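Local structure of aminomethyltransferase (Bartonella henselae, 3GIR) at residues L175-A189 with A232-E244. The protein belongs to the aminomethyltransferase family, pairing a folate-binding domain with a C-terminal barrel domain. Residues are numbered along the deposited sequence; the frame is centred on the assembly and turned at random.
Sequences LALQGPQAAAVLADA and ALAEKLLGDSRVE. With NA (sodium ion), chain B.
Arg242 and Asp188 form the salt bridge across this contact: Arg242 NH2 meets Asp188 OD2 at 2.8 Å, on the anti side but 27° out of the carboxylate plane, with an N-H...O angle of 162°. Arg242 also grips Asp240 side-on, its NH2 to OD1 (2.8 Å) and its NE to OD2 (2.9 Å), each carboxylate oxygen using its syn lone pair. Asp240 OD2 also accepts from Arg242 N on its anti lone pair, an Asx turn; together the three bonds should hold the carboxylate's rotation. One water bridges Asp188 OD2 and Arg242 NH1, another Val185 O and Asp240 OD1. Val185 CG2 covers one guanidinium face, 3.6 Å from Arg242 NE, while Gln181 crosses the arginine's aliphatic part, its OE1 being hydrogen-bonded to His75. Lys236, its CG anti to the backbone N (chi1 176°) and the chain extended beyond, brings NZ to Ala189 O (2.9 Å).

Among apolar contacts, Val185 CG1 meets Val243 CG2 at 3.6 Å, Leu237 CD2 touches Ala189 CB, and Leu175 CD1 reaches Leu233 CD2 and Ala234 CB at 4.2 Å.

Carbonyls of Leu238, Asp240 and Val243, with three waters, bind sodium where helix 227-238 leads through the Asp240-Val243 turn into strand 243-245, an outermost strand of the folate-binding domain's mixed sheet; both helices pack on that sheet.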
loop_
_atom_site.group_PDB
_atom_site.type_symbol
_atom_site.label_atom_id
_atom_site.label_comp_id
_atom_site.label_asym_id
_atom_site.label_seq_id
_atom_site.Cartn_x
_atom_site.Cartn_y
_atom_site.Cartn_z
ATOM N N LEU A 175 9.754 9.427 1.225
ATOM C CA LEU A 175 8.901 10.200 2.145
ATOM C C LEU A 175 7.535 10.294 1.520
ATOM O O LEU A 175 7.442 10.544 0.354
ATOM C CB LEU A 175 9.428 11.610 2.399
ATOM C CG LEU A 175 10.853 11.698 2.913
ATOM C CD1 LEU A 175 11.354 13.157 2.931
ATOM C CD2 LEU A 175 10.885 11.140 4.289
ATOM N N ALA A 176 6.472 10.146 2.288
ATOM C CA ALA A 176 5.139 10.472 1.836
ATOM C C ALA A 176 4.684 11.744 2.535
ATOM O O ALA A 176 4.873 11.914 3.696
ATOM C CB ALA A 176 4.180 9.316 2.207
ATOM N N LEU A 177 4.045 12.633 1.759
ATOM C CA LEU A 177 3.522 13.926 2.283
ATOM C C LEU A 177 2.061 13.888 1.885
ATOM O O LEU A 177 1.714 13.983 0.710
ATOM C CB LEU A 177 4.191 15.119 1.642
ATOM C CG LEU A 177 3.684 16.469 2.118
ATOM C CD1 LEU A 177 4.141 16.738 3.572
ATOM C CD2 LEU A 177 4.279 17.539 1.174
ATOM N N GLN A 178 1.158 13.773 2.856
ATOM C CA GLN A 178 -0.247 13.398 2.623
ATOM C C GLN A 178 -1.197 14.299 3.384
ATOM O O GLN A 178 -0.946 14.685 4.502
ATOM C CB GLN A 178 -0.521 11.971 3.080
ATOM C CG GLN A 178 0.380 10.960 2.457
ATOM C CD GLN A 178 -0.053 10.592 1.035
ATOM O OE1 GLN A 178 -1.207 10.136 0.812
ATOM N NE2 GLN A 178 0.919 10.643 0.090
ATOM N N GLY A 179 -2.339 14.629 2.755
ATOM C CA GLY A 179 -3.364 15.431 3.371
ATOM C C GLY A 179 -3.836 16.598 2.476
ATOM O O GLY A 179 -3.227 16.902 1.439
ATOM N N PRO A 180 -4.863 17.296 2.949
ATOM C CA PRO A 180 -5.399 18.391 2.156
ATOM C C PRO A 180 -4.516 19.563 1.988
ATOM O O PRO A 180 -4.743 20.319 1.012
ATOM C CB PRO A 180 -6.686 18.757 2.907
ATOM C CG PRO A 180 -6.401 18.312 4.327
ATOM C CD PRO A 180 -5.690 17.019 4.118
ATOM N N GLN A 181 -3.501 19.711 2.830
ATOM C CA GLN A 181 -2.537 20.776 2.671
ATOM C C GLN A 181 -1.223 20.350 2.038
ATOM O O GLN A 181 -0.288 21.121 1.888
ATOM C CB GLN A 181 -2.363 21.541 3.939
ATOM C CG GLN A 181 -3.632 22.177 4.489
ATOM C CD GLN A 181 -3.421 22.872 5.817
ATOM O OE1 GLN A 181 -2.761 22.397 6.737
ATOM N NE2 GLN A 181 -4.015 24.078 5.926
ATOM N N ALA A 182 -1.126 19.071 1.687
ATOM C CA ALA A 182 0.133 18.562 1.173
ATOM C C ALA A 182 0.618 19.295 -0.084
ATOM O O ALA A 182 1.802 19.590 -0.201
ATOM C CB ALA A 182 0.040 17.023 0.895
ATOM N N ALA A 183 -0.283 19.526 -1.042
ATOM C CA ALA A 183 0.034 20.213 -2.296
ATOM C C ALA A 183 0.516 21.625 -2.057
ATOM O O ALA A 183 1.489 22.042 -2.671
ATOM C CB ALA A 183 -1.178 20.178 -3.265
ATOM N N ALA A 184 -0.096 22.309 -1.114
ATOM C CA ALA A 184 0.316 23.659 -0.786
ATOM C C ALA A 184 1.690 23.678 -0.115
ATOM O O ALA A 184 2.568 24.471 -0.466
ATOM C CB ALA A 184 -0.767 24.361 0.053
ATOM N N VAL A 185 1.932 22.707 0.791
ATOM C CA VAL A 185 3.229 22.555 1.441
ATOM C C VAL A 185 4.314 22.313 0.374
ATOM O O VAL A 185 5.397 22.923 0.445
ATOM C CB VAL A 185 3.201 21.418 2.512
ATOM C CG1 VAL A 185 4.597 21.074 2.996
ATOM C CG2 VAL A 185 2.283 21.773 3.636
ATOM N N LEU A 186 4.037 21.396 -0.555
ATOM C CA LEU A 186 4.960 21.059 -1.604
ATOM C C LEU A 186 5.333 22.312 -2.393
ATOM O O LEU A 186 6.502 22.601 -2.580
ATOM C CB LEU A 186 4.394 20.004 -2.538
ATOM C CG LEU A 186 5.293 19.317 -3.496
ATOM C CD1 LEU A 186 6.216 18.342 -2.773
ATOM C CD2 LEU A 186 4.563 18.697 -4.593
ATOM N N ALA A 187 4.327 23.025 -2.849
ATOM C CA ALA A 187 4.550 24.323 -3.603
ATOM C C ALA A 187 5.375 25.315 -2.784
ATOM O O ALA A 187 6.325 25.885 -3.274
ATOM C CB ALA A 187 3.221 24.944 -4.016
ATOM N N ASP A 188 5.038 25.501 -1.523
ATOM C CA ASP A 188 5.747 26.496 -0.705
ATOM C C ASP A 188 7.175 26.076 -0.367
ATOM O O ASP A 188 8.014 26.906 -0.005
ATOM C CB ASP A 188 4.966 26.801 0.583
ATOM C CG ASP A 188 3.645 27.554 0.351
ATOM O OD1 ASP A 188 3.328 28.011 -0.773
ATOM O OD2 ASP A 188 2.848 27.621 1.327
ATOM N N ALA A 189 7.467 24.777 -0.448
ATOM C CA ALA A 189 8.815 24.284 -0.270
ATOM C C ALA A 189 9.648 24.413 -1.552
ATOM O O ALA A 189 10.828 24.026 -1.559
ATOM C CB ALA A 189 8.809 22.814 0.223
ATOM N N ALA A 232 18.146 16.959 4.816
ATOM C CA ALA A 232 17.806 18.336 4.561
ATOM C C ALA A 232 16.373 18.551 4.026
ATOM O O ALA A 232 15.645 19.462 4.467
ATOM C CB ALA A 232 18.915 18.990 3.649
ATOM N N LEU A 233 15.910 17.732 3.099
ATOM C CA LEU A 233 14.587 17.831 2.610
ATOM C C LEU A 233 13.555 17.597 3.732
ATOM O O LEU A 233 12.565 18.291 3.848
ATOM C CB LEU A 233 14.349 16.860 1.459
ATOM C CG LEU A 233 12.918 16.803 0.923
ATOM C CD1 LEU A 233 12.424 18.204 0.433
ATOM C CD2 LEU A 233 12.669 15.706 -0.124
ATOM N N ALA A 234 13.759 16.533 4.478
ATOM C CA ALA A 234 12.813 16.250 5.552
ATOM C C ALA A 234 12.726 17.356 6.564
ATOM O O ALA A 234 11.601 17.732 6.937
ATOM C CB ALA A 234 13.166 14.937 6.252
ATOM N N GLU A 235 13.854 17.958 6.936
ATOM C CA GLU A 235 13.838 19.073 7.853
ATOM C C GLU A 235 13.146 20.265 7.232
ATOM O O GLU A 235 12.413 20.978 7.920
ATOM C CB GLU A 235 15.242 19.442 8.305
ATOM C CG GLU A 235 15.956 18.419 9.139
ATOM C CD GLU A 235 17.482 18.747 9.318
ATOM O OE1 GLU A 235 18.112 19.316 8.364
ATOM O OE2 GLU A 235 18.047 18.419 10.389
ATOM N N LYS A 236 13.383 20.540 5.957
ATOM C CA LYS A 236 12.661 21.627 5.257
ATOM C C LYS A 236 11.153 21.447 5.241
ATOM O O LYS A 236 10.380 22.391 5.487
ATOM C CB LYS A 236 13.235 21.779 3.853
ATOM C CG LYS A 236 12.550 22.800 2.955
ATOM C CD LYS A 236 13.297 22.839 1.617
ATOM C CE LYS A 236 12.915 24.034 0.762
ATOM N NZ LYS A 236 13.544 23.871 -0.571
ATOM N N LEU A 237 10.670 20.221 4.960
ATOM C CA LEU A 237 9.228 20.009 4.983
ATOM C C LEU A 237 8.640 20.077 6.390
ATOM O O LEU A 237 7.588 20.663 6.621
ATOM C CB LEU A 237 8.906 18.645 4.390
ATOM C CG LEU A 237 9.233 18.496 2.956
ATOM C CD1 LEU A 237 9.068 17.005 2.538
ATOM C CD2 LEU A 237 8.374 19.329 2.064
ATOM N N LEU A 238 9.316 19.508 7.361
ATOM C CA LEU A 238 8.866 19.562 8.771
ATOM C C LEU A 238 8.795 20.948 9.346
ATOM O O LEU A 238 7.957 21.233 10.213
ATOM C CB LEU A 238 9.841 18.798 9.622
ATOM C CG LEU A 238 9.681 17.330 9.657
ATOM C CD1 LEU A 238 11.004 16.684 10.112
ATOM C CD2 LEU A 238 8.413 17.048 10.607
ATOM N N GLY A 239 9.656 21.812 8.836
ATOM C CA GLY A 239 9.691 23.225 9.232
ATOM C C GLY A 239 8.399 23.956 8.907
ATOM O O GLY A 239 8.101 24.979 9.510
ATOM N N ASP A 240 7.596 23.431 8.010
ATOM C CA ASP A 240 6.305 24.046 7.636
ATOM C C ASP A 240 5.347 23.786 8.796
ATOM O O ASP A 240 5.270 22.628 9.320
ATOM C CB ASP A 240 5.772 23.422 6.332
ATOM C CG ASP A 240 4.572 24.107 5.755
ATOM O OD1 ASP A 240 4.596 24.539 4.566
ATOM O OD2 ASP A 240 3.535 24.214 6.465
ATOM N N SER A 241 4.622 24.811 9.223
ATOM C CA SER A 241 3.778 24.659 10.407
ATOM C C SER A 241 2.564 23.718 10.166
ATOM O O SER A 241 1.936 23.283 11.117
ATOM C CB SER A 241 3.315 26.053 10.894
ATOM O OG SER A 241 2.443 26.568 9.890
ATOM N N ARG A 242 2.284 23.390 8.917
ATOM C CA ARG A 242 1.183 22.476 8.560
ATOM C C ARG A 242 1.619 20.977 8.656
ATOM O O ARG A 242 0.727 20.137 8.555
ATOM C CB ARG A 242 0.623 22.755 7.203
ATOM C CG ARG A 242 0.038 24.189 7.117
ATOM C CD ARG A 242 -0.184 24.615 5.746
ATOM N NE ARG A 242 1.068 24.898 5.055
ATOM C CZ ARG A 242 1.147 25.581 3.906
ATOM N NH1 ARG A 242 0.047 26.000 3.241
ATOM N NH2 ARG A 242 2.326 25.802 3.404
ATOM N N VAL A 243 2.926 20.733 8.834
ATOM C CA VAL A 243 3.490 19.377 8.692
ATOM C C VAL A 243 3.923 18.827 10.054
ATOM O O VAL A 243 4.610 19.488 10.832
ATOM C CB VAL A 243 4.703 19.399 7.763
ATOM C CG1 VAL A 243 5.330 18.037 7.544
ATOM C CG2 VAL A 243 4.287 19.906 6.360
ATOM N N GLU A 244 3.505 17.579 10.300
ATOM C CA GLU A 244 4.044 16.801 11.412
ATOM C C GLU A 244 4.437 15.442 10.926
ATOM O O GLU A 244 3.827 14.912 10.002
ATOM C CB GLU A 244 3.013 16.649 12.519
ATOM C CG GLU A 244 2.468 17.979 13.104
ATOM C CD GLU A 244 3.486 18.745 13.979
ATOM O OE1 GLU A 244 4.565 18.240 14.314
ATOM O OE2 GLU A 244 3.217 19.918 14.346
HETATM NA NA NA B . 5.927 21.413 11.224
HETATM O O HOH W 1 6.529 24.175 2.709
HETATM O O HOH W 2 -0.005 27.919 1.032
HETATM O O HOH W 3 6.930 23.526 12.122
HETATM O O HOH W 4 4.066 22.055 12.733
HETATM O O HOH W 5 6.696 20.338 13.201
#